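PDB 4RWZ: putative rRNA methyltransferase from Sorangium cellulosum, which confers aminoglycoside resistance as a 16S rRNA methyltransferase, probably modifying the N1 position of adenine 1408. Local coordinates for residues Val54-Ala68 with Ala80-Leu94. Sequence-based numbering, arbitrary orientation.
Sequences VDPAGERMREVSWRA and ALFVVASVQALPEEL
Strand 80-84 lies parallel to the end of strand 49-55, Asp-55 N donating to Val-83 O (3.1 Å) and Asp-55 O accepting from Ala-85 N (3.0 Å), while helix 62-68 runs back across them, its axis 145° from that of strand 80-84. This is a beta-alpha-beta crossover of the Rossmann-like methyltransferase fold, with strand 80-84 at one border of the seven-stranded sheet. Phe-82 is the main link between strand and helix. Its ring lies beneath Val-64, whose CG1 sits over the ring centre, 3.7 Å from the centroid, in a CH-pi contact; a chi1 of 70° places this methyl between the backbone N and the carbonyl carbon. Met-61 brings its sulfur to the ring edge, a Met-aromatic contact with SD 5.2 Å from the centroid, and the bend at chi3 (-67°) carries CE on to Val-83 O. Ala-68 CB also meets the ring edge, and Val-39 of helix 37-45 adds to the packing around Phe-82. On the sheet face shared by Val-54 and Val-83, Val-54 turns CG2 to Leu-94 CD1 and CG1 to both Ala-85 CB and Leu-90 CD2, 3.8 Å from the latter. On the other face, where Asp-55 and Val-84 point, Val-84 CG2 rests 3.7 Å from Gly-58 CA.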
ATOM      1  N   VAL A  54       2.832   3.394   4.591  1.00 14.99           N
ATOM      2  CA  VAL A  54       3.451   4.485   3.789  1.00 14.50           C
ATOM      3  C   VAL A  54       2.437   5.584   3.620  1.00 18.11           C
ATOM      4  O   VAL A  54       1.289   5.288   3.319  1.00 17.77           O
ATOM      5  CB  VAL A  54       3.813   3.949   2.365  1.00 15.14           C
ATOM      6  CG1 VAL A  54       4.581   5.015   1.526  1.00 18.05           C
ATOM      7  CG2 VAL A  54       4.682   2.727   2.472  1.00 16.45           C
ATOM      8  N   ASP A  55       2.824   6.866   3.771  1.00 16.78           N
ATOM      9  CA  ASP A  55       1.877   7.927   3.519  1.00 14.61           C
ATOM     10  C   ASP A  55       2.695   9.177   3.147  1.00 16.88           C
ATOM     11  O   ASP A  55       3.804   9.304   3.604  1.00 19.47           O
ATOM     12  CB  ASP A  55       1.072   8.244   4.800  1.00 19.66           C
ATOM     13  CG  ASP A  55      -0.137   9.128   4.525  1.00 22.25           C
ATOM     14  OD1 ASP A  55      -0.017  10.404   4.528  1.00 20.29           O
ATOM     15  OD2 ASP A  55      -1.227   8.583   4.280  1.00 20.24           O
ATOM     16  N   PRO A  56       2.149  10.031   2.288  1.00 18.02           N
ATOM     17  CA  PRO A  56       2.913  11.204   1.859  1.00 17.24           C
ATOM     18  C   PRO A  56       3.121  12.246   2.944  1.00 20.86           C
ATOM     19  O   PRO A  56       3.986  13.125   2.720  1.00 21.60           O
ATOM     20  CB  PRO A  56       2.064  11.795   0.711  1.00 22.87           C
ATOM     21  CG  PRO A  56       0.773  11.205   0.795  1.00 29.73           C
ATOM     22  CD  PRO A  56       0.917   9.850   1.485  1.00 23.10           C
ATOM     23  N   ALA A  57       2.339  12.248   4.006  1.00 22.24           N
ATOM     24  CA  ALA A  57       2.465  13.319   5.045  1.00 19.42           C
ATOM     25  C   ALA A  57       2.857  12.664   6.349  1.00 26.44           C
ATOM     26  O   ALA A  57       1.987  11.992   6.980  1.00 19.46           O
ATOM     27  CB  ALA A  57       1.136  14.033   5.220  1.00 24.50           C
ATOM     28  N   GLY A  58       4.102  12.832   6.772  1.00 21.13           N
ATOM     29  CA  GLY A  58       4.560  12.156   7.987  1.00 21.83           C
ATOM     30  C   GLY A  58       3.783  12.558   9.222  1.00 21.23           C
ATOM     31  O   GLY A  58       3.670  11.775  10.171  1.00 22.38           O
ATOM     32  N   GLU A  59       3.211  13.759   9.221  1.00 21.57           N
ATOM     33  CA  GLU A  59       2.476  14.224  10.420  1.00 22.13           C
ATOM     34  C   GLU A  59       1.255  13.334  10.666  1.00 21.15           C
ATOM     35  O   GLU A  59       0.832  13.166  11.810  1.00 20.95           O
ATOM     36  CB  GLU A  59       2.088  15.712  10.333  1.00 30.86           C
ATOM     37  CG  GLU A  59       0.710  16.037   9.759  1.00 46.39           C
ATOM     38  CD  GLU A  59       0.707  16.301   8.231  1.00 57.28           C
ATOM     39  OE1 GLU A  59       1.803  16.534   7.651  1.00 63.55           O
ATOM     40  OE2 GLU A  59      -0.395  16.331   7.618  1.00 55.43           O
ATOM     41  N   ARG A  60       0.722  12.684   9.614  1.00 17.84           N
ATOM     42  CA  ARG A  60      -0.441  11.831   9.849  1.00 16.02           C
ATOM     43  C   ARG A  60      -0.074  10.611  10.673  1.00 17.90           C
ATOM     44  O   ARG A  60      -0.954  10.031  11.339  1.00 16.99           O
ATOM     45  CB  ARG A  60      -1.031  11.291   8.499  1.00 17.27           C
ATOM     46  CG  ARG A  60      -1.710  12.420   7.689  1.00 19.09           C
ATOM     47  CD  ARG A  60      -2.339  11.862   6.383  1.00 20.93           C
ATOM     48  NE  ARG A  60      -2.951  12.956   5.580  1.00 21.46           N
ATOM     49  CZ  ARG A  60      -2.681  13.197   4.287  1.00 20.80           C
ATOM     50  NH1 ARG A  60      -1.749  12.512   3.655  1.00 19.23           N
ATOM     51  NH2 ARG A  60      -3.286  14.202   3.650  1.00 21.47           N
ATOM     52  N   MET A  61       1.188  10.180  10.555  1.00 15.92           N
ATOM     53  CA  MET A  61       1.671   8.930  11.203  1.00 15.77           C
ATOM     54  C   MET A  61       2.427   9.242  12.503  1.00 19.08           C
ATOM     55  O   MET A  61       2.995   8.349  13.103  1.00 17.12           O
ATOM     56  CB  MET A  61       2.614   8.174  10.257  1.00 17.27           C
ATOM     57  CG  MET A  61       1.909   7.763   8.988  1.00 18.81           C
ATOM     58  SD  MET A  61       2.974   6.901   7.808  1.00 18.90           S
ATOM     59  CE  MET A  61       4.083   8.259   7.373  1.00 18.08           C
ATOM     60  N   ARG A  62       2.428  10.491  12.935  1.00 18.87           N
ATOM     61  CA  ARG A  62       3.223  10.880  14.121  1.00 18.25           C
ATOM     62  C   ARG A  62       2.836  10.009  15.315  1.00 18.17           C
ATOM     63  O   ARG A  62       3.689   9.438  16.010  1.00 19.61           O
ATOM     64  CB  ARG A  62       2.974  12.339  14.477  1.00 19.87           C
ATOM     65  CG  ARG A  62       3.658  12.720  15.822  1.00 27.23           C
ATOM     66  CD  ARG A  62       3.069  14.000  16.439  1.00 32.72           C
ATOM     67  NE  ARG A  62       1.658  13.831  16.810  1.00 35.85           N
ATOM     68  CZ  ARG A  62       1.223  13.098  17.847  1.00 29.61           C
ATOM     69  NH1 ARG A  62       2.067  12.417  18.639  1.00 31.68           N
ATOM     70  NH2 ARG A  62      -0.078  13.028  18.087  1.00 33.59           N
ATOM     71  N   GLU A  63       1.539   9.944  15.553  1.00 17.31           N
ATOM     72  CA  GLU A  63       1.056   9.288  16.767  1.00 18.47           C
ATOM     73  C   GLU A  63       1.337   7.799  16.804  1.00 16.60           C
ATOM     74  O   GLU A  63       1.860   7.210  17.808  1.00 16.79           O
ATOM     75  CB  GLU A  63      -0.442   9.548  16.943  1.00 18.61           C
ATOM     76  CG  GLU A  63      -1.015   8.711  18.098  1.00 23.99           C
ATOM     77  CD  GLU A  63      -2.548   8.878  18.281  1.00 27.47           C
ATOM     78  OE1 GLU A  63      -3.151   9.825  17.729  1.00 23.43           O
ATOM     79  OE2 GLU A  63      -3.133   8.025  18.965  1.00 33.69           O
ATOM     80  N   VAL A  64       0.907   7.138  15.740  1.00 16.00           N
ATOM     81  CA  VAL A  64       1.104   5.697  15.669  1.00 15.56           C
ATOM     82  C   VAL A  64       2.568   5.315  15.624  1.00 15.82           C
ATOM     83  O   VAL A  64       2.935   4.284  16.194  1.00 16.80           O
ATOM     84  CB  VAL A  64       0.371   5.050  14.426  1.00 15.03           C
ATOM     85  CG1 VAL A  64       1.051   5.452  13.126  1.00 19.36           C
ATOM     86  CG2 VAL A  64       0.409   3.540  14.548  1.00 18.22           C
ATOM     87  N   SER A  65       3.402   6.122  14.923  1.00 16.89           N
ATOM     88  CA  SER A  65       4.821   5.735  14.808  1.00 19.00           C
ATOM     89  C   SER A  65       5.540   5.921  16.183  1.00 18.68           C
ATOM     90  O   SER A  65       6.402   5.137  16.519  1.00 17.58           O
ATOM     91  CB  SER A  65       5.559   6.511  13.696  1.00 16.98           C
ATOM     92  OG  SER A  65       5.615   7.899  13.958  1.00 18.38           O
ATOM     93  N   TRP A  66       5.138   6.909  16.972  1.00 17.63           N
ATOM     94  CA  TRP A  66       5.645   7.076  18.323  1.00 18.37           C
ATOM     95  C   TRP A  66       5.243   5.883  19.175  1.00 20.06           C
ATOM     96  O   TRP A  66       6.070   5.255  19.842  1.00 21.26           O
ATOM     97  CB  TRP A  66       5.094   8.347  18.972  1.00 21.20           C
ATOM     98  CG  TRP A  66       5.618   8.523  20.375  1.00 21.36           C
ATOM     99  CD1 TRP A  66       4.943   8.334  21.572  1.00 24.85           C
ATOM    100  CD2 TRP A  66       6.959   8.860  20.713  1.00 21.36           C
ATOM    101  NE1 TRP A  66       5.805   8.597  22.625  1.00 26.15           N
ATOM    102  CE2 TRP A  66       7.045   8.911  22.119  1.00 25.82           C
ATOM    103  CE3 TRP A  66       8.097   9.168  19.954  1.00 24.60           C
ATOM    104  CZ2 TRP A  66       8.250   9.256  22.790  1.00 31.13           C
ATOM    105  CZ3 TRP A  66       9.286   9.498  20.606  1.00 31.03           C
ATOM    106  CH2 TRP A  66       9.350   9.560  22.006  1.00 29.10           C
ATOM    107  N   ARG A  67       3.954   5.557  19.115  1.00 17.35           N
ATOM    108  CA  ARG A  67       3.432   4.482  19.936  1.00 17.89           C
ATOM    109  C   ARG A  67       4.147   3.175  19.617  1.00 20.65           C
ATOM    110  O   ARG A  67       4.594   2.415  20.501  1.00 20.36           O
ATOM    111  CB  ARG A  67       1.921   4.378  19.707  1.00 18.17           C
ATOM    112  CG  ARG A  67       1.317   3.111  20.308  1.00 25.36           C
ATOM    113  CD  ARG A  67      -0.182   3.059  19.956  1.00 32.02           C
ATOM    114  NE  ARG A  67      -0.778   4.255  20.521  1.00 41.47           N
ATOM    115  CZ  ARG A  67      -1.495   5.144  19.830  1.00 38.20           C
ATOM    116  NH1 ARG A  67      -1.805   4.939  18.557  1.00 39.95           N
ATOM    117  NH2 ARG A  67      -1.954   6.201  20.460  1.00 35.21           N
ATOM    118  N   ALA A  68       4.283   2.907  18.329  1.00 17.39           N
ATOM    119  CA  ALA A  68       4.839   1.639  17.881  1.00 16.95           C
ATOM    120  C   ALA A  68       6.327   1.497  18.181  1.00 19.21           C
ATOM    121  O   ALA A  68       6.827   0.379  18.194  1.00 20.01           O
ATOM    122  CB  ALA A  68       4.578   1.434  16.379  1.00 18.84           C
ATOM    123  N   ALA A  80       6.376  -3.105  13.230  1.00 19.67           N
ATOM    124  CA  ALA A  80       5.695  -2.061  12.468  1.00 18.06           C
ATOM    125  C   ALA A  80       6.684  -0.968  12.117  1.00 18.00           C
ATOM    126  O   ALA A  80       7.568  -0.624  12.907  1.00 20.75           O
ATOM    127  CB  ALA A  80       4.539  -1.462  13.270  1.00 18.55           C
ATOM    128  N   LEU A  81       6.501  -0.404  10.931  1.00 18.34           N
ATOM    129  CA  LEU A  81       7.345   0.694  10.468  1.00 18.21           C
ATOM    130  C   LEU A  81       6.485   1.675   9.683  1.00 17.56           C
ATOM    131  O   LEU A  81       5.594   1.246   8.931  1.00 17.52           O
ATOM    132  CB  LEU A  81       8.441   0.172   9.517  1.00 22.51           C
ATOM    133  CG  LEU A  81       9.507   1.208   9.101  1.00 22.28           C
ATOM    134  CD1 LEU A  81      10.330   1.589  10.336  1.00 23.39           C
ATOM    135  CD2 LEU A  81      10.366   0.554   7.997  1.00 27.35           C
ATOM    136  N   PHE A  82       6.779   2.978   9.823  1.00 17.27           N
ATOM    137  CA  PHE A  82       6.037   4.038   9.090  1.00 19.58           C
ATOM    138  C   PHE A  82       6.965   4.880   8.237  1.00 17.72           C
ATOM    139  O   PHE A  82       7.947   5.385   8.748  1.00 19.64           O
ATOM    140  CB  PHE A  82       5.252   4.889  10.099  1.00 16.15           C
ATOM    141  CG  PHE A  82       4.228   4.019  10.787  1.00 15.58           C
ATOM    142  CD1 PHE A  82       3.014   3.747  10.165  1.00 19.30           C
ATOM    143  CD2 PHE A  82       4.550   3.390  11.966  1.00 16.80           C
ATOM    144  CE1 PHE A  82       2.112   2.853  10.748  1.00 17.18           C
ATOM    145  CE2 PHE A  82       3.658   2.482  12.562  1.00 15.87           C
ATOM    146  CZ  PHE A  82       2.423   2.257  11.956  1.00 19.11           C
ATOM    147  N   VAL A  83       6.648   4.984   6.950  1.00 17.02           N
ATOM    148  CA  VAL A  83       7.532   5.525   5.920  1.00 19.51           C
ATOM    149  C   VAL A  83       6.849   6.683   5.204  1.00 23.52           C
ATOM    150  O   VAL A  83       5.670   6.608   4.874  1.00 19.24           O
ATOM    151  CB  VAL A  83       7.865   4.403   4.899  1.00 17.90           C
ATOM    152  CG1 VAL A  83       8.579   4.952   3.633  1.00 19.37           C
ATOM    153  CG2 VAL A  83       8.729   3.343   5.638  1.00 21.39           C
ATOM    154  N   VAL A  84       7.574   7.766   4.990  1.00 20.58           N
ATOM    155  CA  VAL A  84       6.981   8.906   4.330  1.00 18.70           C
ATOM    156  C   VAL A  84       7.316   8.887   2.827  1.00 19.20           C
ATOM    157  O   VAL A  84       8.493   9.063   2.428  1.00 20.48           O
ATOM    158  CB  VAL A  84       7.533  10.256   4.938  1.00 19.89           C
ATOM    159  CG1 VAL A  84       6.836  11.401   4.299  1.00 22.51           C
ATOM    160  CG2 VAL A  84       7.297  10.253   6.460  1.00 22.49           C
ATOM    161  N   ALA A  85       6.294   8.699   1.997  1.00 22.58           N
ATOM    162  CA  ALA A  85       6.492   8.666   0.533  1.00 23.01           C
ATOM    163  C   ALA A  85       5.143   8.795  -0.176  1.00 20.29           C
ATOM    164  O   ALA A  85       4.096   8.447   0.361  1.00 19.83           O
ATOM    165  CB  ALA A  85       7.190   7.375   0.097  1.00 24.39           C
ATOM    166  N   SER A  86       5.236   9.346  -1.383  1.00 27.30           N
ATOM    167  CA  SER A  86       4.149   9.489  -2.304  1.00 29.07           C
ATOM    168  C   SER A  86       4.176   8.275  -3.261  1.00 24.04           C
ATOM    169  O   SER A  86       5.242   7.757  -3.568  1.00 26.30           O
ATOM    170  CB  SER A  86       4.399  10.769  -3.125  1.00 29.58           C
ATOM    171  OG  SER A  86       4.550  11.887  -2.207  1.00 38.89           O
ATOM    172  N   VAL A  87       3.029   7.905  -3.779  1.00 27.52           N
ATOM    173  CA  VAL A  87       2.950   6.804  -4.734  1.00 29.40           C
ATOM    174  C   VAL A  87       3.760   7.084  -5.983  1.00 30.77           C
ATOM    175  O   VAL A  87       4.296   6.153  -6.580  1.00 38.43           O
ATOM    176  CB  VAL A  87       1.488   6.528  -5.127  1.00 38.47           C
ATOM    177  CG1 VAL A  87       1.373   5.258  -5.953  1.00 43.78           C
ATOM    178  CG2 VAL A  87       0.640   6.411  -3.890  1.00 40.84           C
ATOM    179  N   GLN A  88       3.933   8.348  -6.363  1.00 30.06           N
ATOM    180  CA  GLN A  88       4.736   8.595  -7.569  1.00 32.55           C
ATOM    181  C   GLN A  88       6.236   8.484  -7.316  1.00 34.10           C
ATOM    182  O   GLN A  88       7.019   8.477  -8.253  1.00 34.72           O
ATOM    183  CB  GLN A  88       4.416   9.927  -8.212  1.00 44.92           C
ATOM    184  CG  GLN A  88       5.358  11.032  -7.794  1.00 57.45           C
ATOM    185  CD  GLN A  88       5.188  12.283  -8.630  1.00 67.90           C
ATOM    186  OE1 GLN A  88       4.064  12.731  -8.899  1.00 70.33           O
ATOM    187  NE2 GLN A  88       6.312  12.829  -9.093  1.00 72.89           N
ATOM    188  N   ALA A  89       6.653   8.381  -6.059  1.00 26.00           N
ATOM    189  CA  ALA A  89       8.084   8.216  -5.777  1.00 26.38           C
ATOM    190  C   ALA A  89       8.311   7.358  -4.555  1.00 29.30           C
ATOM    191  O   ALA A  89       8.725   7.835  -3.488  1.00 28.53           O
ATOM    192  CB  ALA A  89       8.774   9.590  -5.602  1.00 32.73           C
ATOM    193  N   LEU A  90       7.974   6.083  -4.656  1.00 23.94           N
ATOM    194  CA  LEU A  90       8.077   5.221  -3.473  1.00 22.58           C
ATOM    195  C   LEU A  90       9.546   4.856  -3.290  1.00 25.50           C
ATOM    196  O   LEU A  90      10.270   4.770  -4.297  1.00 29.80           O
ATOM    197  CB  LEU A  90       7.188   3.986  -3.676  1.00 23.79           C
ATOM    198  CG  LEU A  90       5.676   4.289  -3.648  1.00 23.91           C
ATOM    199  CD1 LEU A  90       4.882   3.149  -4.353  1.00 22.81           C
ATOM    200  CD2 LEU A  90       5.127   4.488  -2.220  1.00 23.49           C
ATOM    201  N   PRO A  91      10.014   4.679  -2.053  1.00 26.35           N
ATOM    202  CA  PRO A  91      11.451   4.442  -1.852  1.00 25.97           C
ATOM    203  C   PRO A  91      11.925   3.148  -2.516  1.00 27.66           C
ATOM    204  O   PRO A  91      11.227   2.132  -2.475  1.00 28.52           O
ATOM    205  CB  PRO A  91      11.601   4.333  -0.311  1.00 32.10           C
ATOM    206  CG  PRO A  91      10.250   4.473   0.267  1.00 28.00           C
ATOM    207  CD  PRO A  91       9.223   4.464  -0.825  1.00 25.34           C
ATOM    208  N   GLU A  92      13.081   3.194  -3.174  1.00 27.32           N
ATOM    209  CA  GLU A  92      13.629   1.992  -3.805  1.00 30.06           C
ATOM    210  C   GLU A  92      13.940   0.902  -2.795  1.00 30.00           C
ATOM    211  O   GLU A  92      13.930  -0.284  -3.152  1.00 30.50           O
ATOM    212  CB  GLU A  92      14.888   2.345  -4.635  1.00 37.30           C
ATOM    213  CG  GLU A  92      15.980   2.904  -3.766  1.00 49.32           C
ATOM    214  CD  GLU A  92      17.200   3.356  -4.547  1.00 64.91           C
ATOM    215  OE1 GLU A  92      17.141   3.385  -5.804  1.00 69.21           O
ATOM    216  OE2 GLU A  92      18.220   3.690  -3.889  1.00 68.46           O
ATOM    217  N   GLU A  93      14.181   1.284  -1.534  1.00 25.94           N
ATOM    218  CA  GLU A  93      14.450   0.305  -0.486  1.00 28.13           C
ATOM    219  C   GLU A  93      13.284  -0.689  -0.297  1.00 28.61           C
ATOM    220  O   GLU A  93      13.467  -1.767   0.268  1.00 30.85           O
ATOM    221  CB  GLU A  93      14.700   1.011   0.852  1.00 30.04           C
ATOM    222  CG  GLU A  93      15.990   1.839   0.889  1.00 36.57           C
ATOM    223  CD  GLU A  93      15.809   3.238   0.377  1.00 37.58           C
ATOM    224  OE1 GLU A  93      14.794   3.528  -0.291  1.00 34.48           O
ATOM    225  OE2 GLU A  93      16.697   4.080   0.636  1.00 43.97           O
ATOM    226  N   LEU A  94      12.085  -0.308  -0.728  1.00 23.66           N
ATOM    227  CA  LEU A  94      10.924  -1.211  -0.542  1.00 21.26           C
ATOM    228  C   LEU A  94      10.719  -2.098  -1.752  1.00 27.23           C
ATOM    229  O   LEU A  94       9.862  -2.986  -1.748  1.00 24.40           O
ATOM    230  CB  LEU A  94       9.644  -0.421  -0.287  1.00 21.13           C
ATOM    231  CG  LEU A  94       9.642   0.473   0.937  1.00 24.98           C
ATOM    232  CD1 LEU A  94       8.302   1.200   0.992  1.00 24.29           C
ATOM    233  CD2 LEU A  94       9.859  -0.375   2.190  1.00 25.29           C
TER